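Local atomic coordinates of bottromycin amidohydrolase (Streptomyces purpureus, PDB entry 6I5S), a protein that probably hydrolyses an amide bond next to the thiazoline ring of a bottromycin precursor, acting as a zinc-dependent gatekeeper of bottromycin biosynthesis. Residues A9-G21 against G119-R131. Numbering follows the deposited sequence.
Sequences AQWRHRRGLLPEG and GEPAHLLAAGVHR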
loop_
_atom_site.group_PDB
_atom_site.type_symbol
_atom_site.label_atom_id
_atom_site.label_comp_id
_atom_site.label_asym_id
_atom_site.label_seq_id
_atom_site.Cartn_x
_atom_site.Cartn_y
_atom_site.Cartn_z
ATOM N N ALA A 9 -26.484 2.153 2.124
ATOM C CA ALA A 9 -26.068 3.384 2.790
ATOM C C ALA A 9 -24.743 3.896 2.220
ATOM O O ALA A 9 -24.216 4.919 2.646
ATOM C CB ALA A 9 -25.939 3.150 4.260
ATOM N N GLN A 10 -24.186 3.167 1.261
ATOM C CA GLN A 10 -22.886 3.550 0.738
ATOM C C GLN A 10 -22.944 4.852 -0.056
ATOM O O GLN A 10 -21.917 5.536 -0.182
ATOM C CB GLN A 10 -22.330 2.419 -0.124
ATOM C CG GLN A 10 -22.008 1.173 0.662
ATOM C CD GLN A 10 -21.596 0.030 -0.231
ATOM O OE1 GLN A 10 -22.425 -0.581 -0.892
ATOM N NE2 GLN A 10 -20.302 -0.259 -0.258
ATOM N N TRP A 11 -24.117 5.215 -0.577
ATOM C CA TRP A 11 -24.227 6.440 -1.359
ATOM C C TRP A 11 -24.415 7.635 -0.451
ATOM O O TRP A 11 -23.764 8.657 -0.644
ATOM C CB TRP A 11 -25.378 6.359 -2.360
ATOM C CG TRP A 11 -25.413 7.521 -3.321
ATOM C CD1 TRP A 11 -26.280 8.578 -3.300
ATOM C CD2 TRP A 11 -24.534 7.744 -4.434
ATOM N NE1 TRP A 11 -25.972 9.462 -4.306
ATOM C CE2 TRP A 11 -24.912 8.973 -5.019
ATOM C CE3 TRP A 11 -23.441 7.052 -4.966
ATOM C CZ2 TRP A 11 -24.253 9.504 -6.101
ATOM C CZ3 TRP A 11 -22.812 7.571 -6.054
ATOM C CH2 TRP A 11 -23.237 8.781 -6.629
ATOM N N ARG A 12 -25.287 7.503 0.549
ATOM C CA ARG A 12 -25.515 8.565 1.516
ATOM C C ARG A 12 -24.220 8.958 2.208
ATOM O O ARG A 12 -23.960 10.144 2.431
ATOM C CB ARG A 12 -26.550 8.098 2.534
ATOM C CG ARG A 12 -27.065 9.156 3.485
ATOM C CD ARG A 12 -28.400 8.729 4.107
ATOM N NE ARG A 12 -28.349 7.370 4.648
ATOM C CZ ARG A 12 -27.984 7.056 5.887
ATOM N NH1 ARG A 12 -27.632 8.002 6.749
ATOM N NH2 ARG A 12 -27.971 5.785 6.268
ATOM N N HIS A 13 -23.379 7.979 2.536
ATOM C CA HIS A 13 -22.137 8.224 3.251
ATOM C C HIS A 13 -20.931 8.274 2.320
ATOM O O HIS A 13 -19.800 8.029 2.750
ATOM C CB HIS A 13 -21.945 7.155 4.317
ATOM C CG HIS A 13 -22.999 7.171 5.378
ATOM N ND1 HIS A 13 -23.697 8.310 5.717
ATOM C CD2 HIS A 13 -23.474 6.188 6.175
ATOM C CE1 HIS A 13 -24.556 8.028 6.679
ATOM N NE2 HIS A 13 -24.440 6.748 6.975
ATOM N N ARG A 14 -21.147 8.569 1.022
ATOM C CA ARG A 14 -20.017 8.544 0.092
ATOM C C ARG A 14 -18.921 9.554 0.434
ATOM O O ARG A 14 -17.792 9.395 -0.052
ATOM C CB ARG A 14 -20.503 8.761 -1.345
ATOM C CG ARG A 14 -21.110 10.094 -1.596
ATOM C CD ARG A 14 -21.821 10.098 -2.965
ATOM N NE ARG A 14 -22.383 11.400 -3.292
ATOM C CZ ARG A 14 -23.529 11.856 -2.816
ATOM N NH1 ARG A 14 -24.243 11.119 -1.977
ATOM N NH2 ARG A 14 -23.953 13.049 -3.199
ATOM N N ARG A 15 -19.216 10.643 1.164
ATOM C CA ARG A 15 -18.168 11.594 1.553
ATOM C C ARG A 15 -17.531 11.225 2.885
ATOM O O ARG A 15 -16.826 12.031 3.480
ATOM C CB ARG A 15 -18.703 13.031 1.610
ATOM C CG ARG A 15 -19.260 13.513 0.282
ATOM C CD ARG A 15 -19.510 15.060 0.264
ATOM N NE ARG A 15 -18.282 15.817 0.543
ATOM C CZ ARG A 15 -17.385 16.181 -0.374
ATOM N NH1 ARG A 15 -16.294 16.856 -0.010
ATOM N NH2 ARG A 15 -17.589 15.919 -1.659
ATOM N N GLY A 16 -17.720 9.986 3.331
ATOM C CA GLY A 16 -17.251 9.560 4.655
ATOM C C GLY A 16 -15.767 9.638 4.897
ATOM O O GLY A 16 -15.345 9.740 6.049
ATOM N N LEU A 17 -14.941 9.597 3.856
ATOM C CA LEU A 17 -13.521 9.765 4.089
ATOM C C LEU A 17 -13.125 11.207 4.366
ATOM O O LEU A 17 -12.006 11.439 4.827
ATOM C CB LEU A 17 -12.701 9.296 2.900
ATOM C CG LEU A 17 -12.724 7.781 2.649
ATOM C CD1 LEU A 17 -12.086 7.411 1.348
ATOM C CD2 LEU A 17 -12.000 7.023 3.839
ATOM N N LEU A 18 -13.997 12.176 4.075
ATOM C CA LEU A 18 -13.650 13.591 4.110
ATOM C C LEU A 18 -14.768 14.340 4.801
ATOM O O LEU A 18 -15.428 15.192 4.209
ATOM C CB LEU A 18 -13.400 14.136 2.705
ATOM C CG LEU A 18 -12.259 13.428 1.979
ATOM C CD1 LEU A 18 -12.275 13.757 0.501
ATOM C CD2 LEU A 18 -10.913 13.798 2.590
ATOM N N PRO A 19 -15.004 14.038 6.066
ATOM C CA PRO A 19 -16.185 14.564 6.730
ATOM C C PRO A 19 -16.064 16.058 6.992
ATOM O O PRO A 19 -14.991 16.590 7.294
ATOM C CB PRO A 19 -16.241 13.775 8.045
ATOM C CG PRO A 19 -14.841 13.276 8.276
ATOM C CD PRO A 19 -14.267 13.049 6.894
ATOM N N GLU A 20 -17.206 16.730 6.891
ATOM C CA GLU A 20 -17.265 18.166 7.148
ATOM C C GLU A 20 -16.865 18.464 8.584
ATOM O O GLU A 20 -17.195 17.719 9.510
ATOM C CB GLU A 20 -18.681 18.699 6.894
ATOM C CG GLU A 20 -19.266 18.353 5.538
ATOM C CD GLU A 20 -19.098 19.463 4.528
ATOM O OE1 GLU A 20 -19.772 20.503 4.687
ATOM O OE2 GLU A 20 -18.286 19.300 3.586
ATOM N N GLY A 21 -16.168 19.581 8.773
ATOM C CA GLY A 21 -15.724 20.017 10.091
ATOM C C GLY A 21 -14.571 19.239 10.692
ATOM O O GLY A 21 -14.230 19.475 11.849
ATOM N N GLY A 119 -12.798 -1.780 -2.052
ATOM C CA GLY A 119 -13.274 -0.468 -2.467
ATOM C C GLY A 119 -14.763 -0.275 -2.267
ATOM O O GLY A 119 -15.584 -1.188 -2.370
ATOM N N GLU A 120 -15.114 0.982 -2.059
ATOM C CA GLU A 120 -16.490 1.443 -1.843
ATOM C C GLU A 120 -16.732 2.724 -2.641
ATOM O O GLU A 120 -15.779 3.355 -3.110
ATOM C CB GLU A 120 -16.748 1.765 -0.364
ATOM C CG GLU A 120 -16.687 0.554 0.537
ATOM C CD GLU A 120 -17.160 0.846 1.957
ATOM O OE1 GLU A 120 -17.959 1.783 2.149
ATOM O OE2 GLU A 120 -16.725 0.131 2.883
ATOM N N PRO A 121 -17.980 3.125 -2.818
ATOM C CA PRO A 121 -18.243 4.469 -3.411
ATOM C C PRO A 121 -17.491 5.609 -2.736
ATOM O O PRO A 121 -17.066 6.528 -3.436
ATOM C CB PRO A 121 -19.752 4.600 -3.244
ATOM C CG PRO A 121 -20.252 3.186 -3.336
ATOM C CD PRO A 121 -19.233 2.386 -2.581
ATOM N N ALA A 122 -17.240 5.540 -1.410
ATOM C CA ALA A 122 -16.456 6.582 -0.737
ATOM C C ALA A 122 -15.061 6.758 -1.306
ATOM O O ALA A 122 -14.529 7.877 -1.316
ATOM C CB ALA A 122 -16.348 6.299 0.755
ATOM N N HIS A 123 -14.426 5.674 -1.771
ATOM C CA HIS A 123 -13.136 5.835 -2.404
ATOM C C HIS A 123 -13.214 6.430 -3.797
ATOM O O HIS A 123 -12.274 7.128 -4.207
ATOM C CB HIS A 123 -12.411 4.489 -2.460
ATOM C CG HIS A 123 -12.232 3.887 -1.126
ATOM N ND1 HIS A 123 -13.105 2.953 -0.603
ATOM C CD2 HIS A 123 -11.301 4.127 -0.165
ATOM C CE1 HIS A 123 -12.723 2.645 0.620
ATOM N NE2 HIS A 123 -11.645 3.357 0.917
ATOM N N LEU A 124 -14.273 6.148 -4.554
ATOM C CA LEU A 124 -14.481 6.854 -5.814
ATOM C C LEU A 124 -14.699 8.326 -5.567
ATOM O O LEU A 124 -14.250 9.168 -6.351
ATOM C CB LEU A 124 -15.683 6.269 -6.545
ATOM C CG LEU A 124 -15.474 4.786 -7.001
ATOM C CD1 LEU A 124 -16.684 4.361 -7.773
ATOM C CD2 LEU A 124 -14.236 4.604 -7.878
ATOM N N LEU A 125 -15.458 8.660 -4.529
ATOM C CA LEU A 125 -15.625 10.079 -4.183
ATOM C C LEU A 125 -14.275 10.720 -3.911
ATOM O O LEU A 125 -13.969 11.816 -4.415
ATOM C CB LEU A 125 -16.562 10.225 -2.979
ATOM C CG LEU A 125 -16.969 11.610 -2.499
ATOM C CD1 LEU A 125 -15.805 12.247 -1.704
ATOM C CD2 LEU A 125 -17.397 12.530 -3.634
ATOM N N ALA A 126 -13.430 10.033 -3.134
ATOM C CA ALA A 126 -12.108 10.555 -2.846
ATOM C C ALA A 126 -11.303 10.746 -4.119
ATOM O O ALA A 126 -10.557 11.710 -4.224
ATOM C CB ALA A 126 -11.385 9.601 -1.881
ATOM N N ALA A 127 -11.459 9.836 -5.102
ATOM C CA ALA A 127 -10.796 10.015 -6.397
ATOM C C ALA A 127 -11.322 11.274 -7.095
ATOM O O ALA A 127 -10.564 11.973 -7.772
ATOM C CB ALA A 127 -11.000 8.801 -7.313
ATOM N N GLY A 128 -12.618 11.579 -6.922
ATOM C CA GLY A 128 -13.171 12.799 -7.541
ATOM C C GLY A 128 -12.580 14.037 -6.889
ATOM O O GLY A 128 -12.272 15.032 -7.559
ATOM N N VAL A 129 -12.408 13.991 -5.566
ATOM C CA VAL A 129 -11.793 15.117 -4.852
ATOM C C VAL A 129 -10.374 15.324 -5.358
ATOM O O VAL A 129 -9.901 16.460 -5.488
ATOM C CB VAL A 129 -11.832 14.850 -3.342
ATOM C CG1 VAL A 129 -10.940 15.836 -2.555
ATOM C CG2 VAL A 129 -13.250 14.887 -2.867
ATOM N N HIS A 130 -9.656 14.228 -5.595
ATOM C CA HIS A 130 -8.315 14.314 -6.175
ATOM C C HIS A 130 -8.331 14.941 -7.568
ATOM O O HIS A 130 -7.577 15.888 -7.871
ATOM C CB HIS A 130 -7.719 12.901 -6.219
ATOM C CG HIS A 130 -6.258 12.882 -6.525
ATOM N ND1 HIS A 130 -5.757 13.185 -7.773
ATOM C CD2 HIS A 130 -5.191 12.582 -5.751
ATOM C CE1 HIS A 130 -4.439 13.066 -7.746
ATOM N NE2 HIS A 130 -4.079 12.712 -6.535
ATOM N N ARG A 131 -9.203 14.444 -8.437
ATOM C CA ARG A 131 -9.332 15.029 -9.779
ATOM C C ARG A 131 -9.698 16.506 -9.720
ATOM O O ARG A 131 -9.250 17.295 -10.561
ATOM C CB ARG A 131 -10.400 14.260 -10.606
ATOM C CG ARG A 131 -9.989 12.824 -10.942
ATOM C CD ARG A 131 -11.082 12.070 -11.724
ATOM N NE ARG A 131 -10.648 10.744 -12.187
ATOM C CZ ARG A 131 -11.171 9.576 -11.816
ATOM N NH1 ARG A 131 -12.182 9.493 -10.965
ATOM N NH2 ARG A 131 -10.666 8.449 -12.303
HETATM O O HOH W 1 -19.144 4.328 0.215
HETATM O O HOH W 2 -15.327 9.624 0.988
#
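Leu-17 and Leu-18 bring the N-terminal arm, 9-21, onto the first three turns of helix 121-132. This helix is the crossover of a beta-alpha-beta unit between parallel strands 111-116 and 139-142. Leu-17 CD1 sits 4.0 Å from Ala-126 CB and meets the His-123 ring obliquely, 3.7 Å from its CD2. Leu-18 CD1 reaches Val-129 tip to tip, 3.7 Å from CG2. The CG of Leu-125 is turned opposite the backbone N (chi1 -176°), and its methyls meet Arg-15; CD1 lies over one face of the guanidinium. At the other end, Gln-10 packs CB on the ring of Pro-121.

No direct hydrogen bond joins the segments; two waters do. One accepts from Ala-122 N and donates to Gln-10 O, and weakly to Glu-120 OE1. The other accepts from Leu-17 N and donates to Arg-14 O and Ala-122 O. Arg-14 O also takes a CA-H...O contact from Ala-122 CA at 3.2 Å.

His-123 is buried and gripped at both nitrogens. ND1 accepts from Glu-120 N, the N-cap residue, at 3.2 Å, and NE2 bonds to Val-97 O. Replacing the ring by an alanine is likely to leave Glu-120 N and Val-97 O without these mates and to open a gap beside Leu-17 CD1. The side chain of His-123 lies about 11 Å from a bound zinc ion.

Water thus links the two backbones, so the direct fit rests largely on leucine methyls and the fixed His-123 ring.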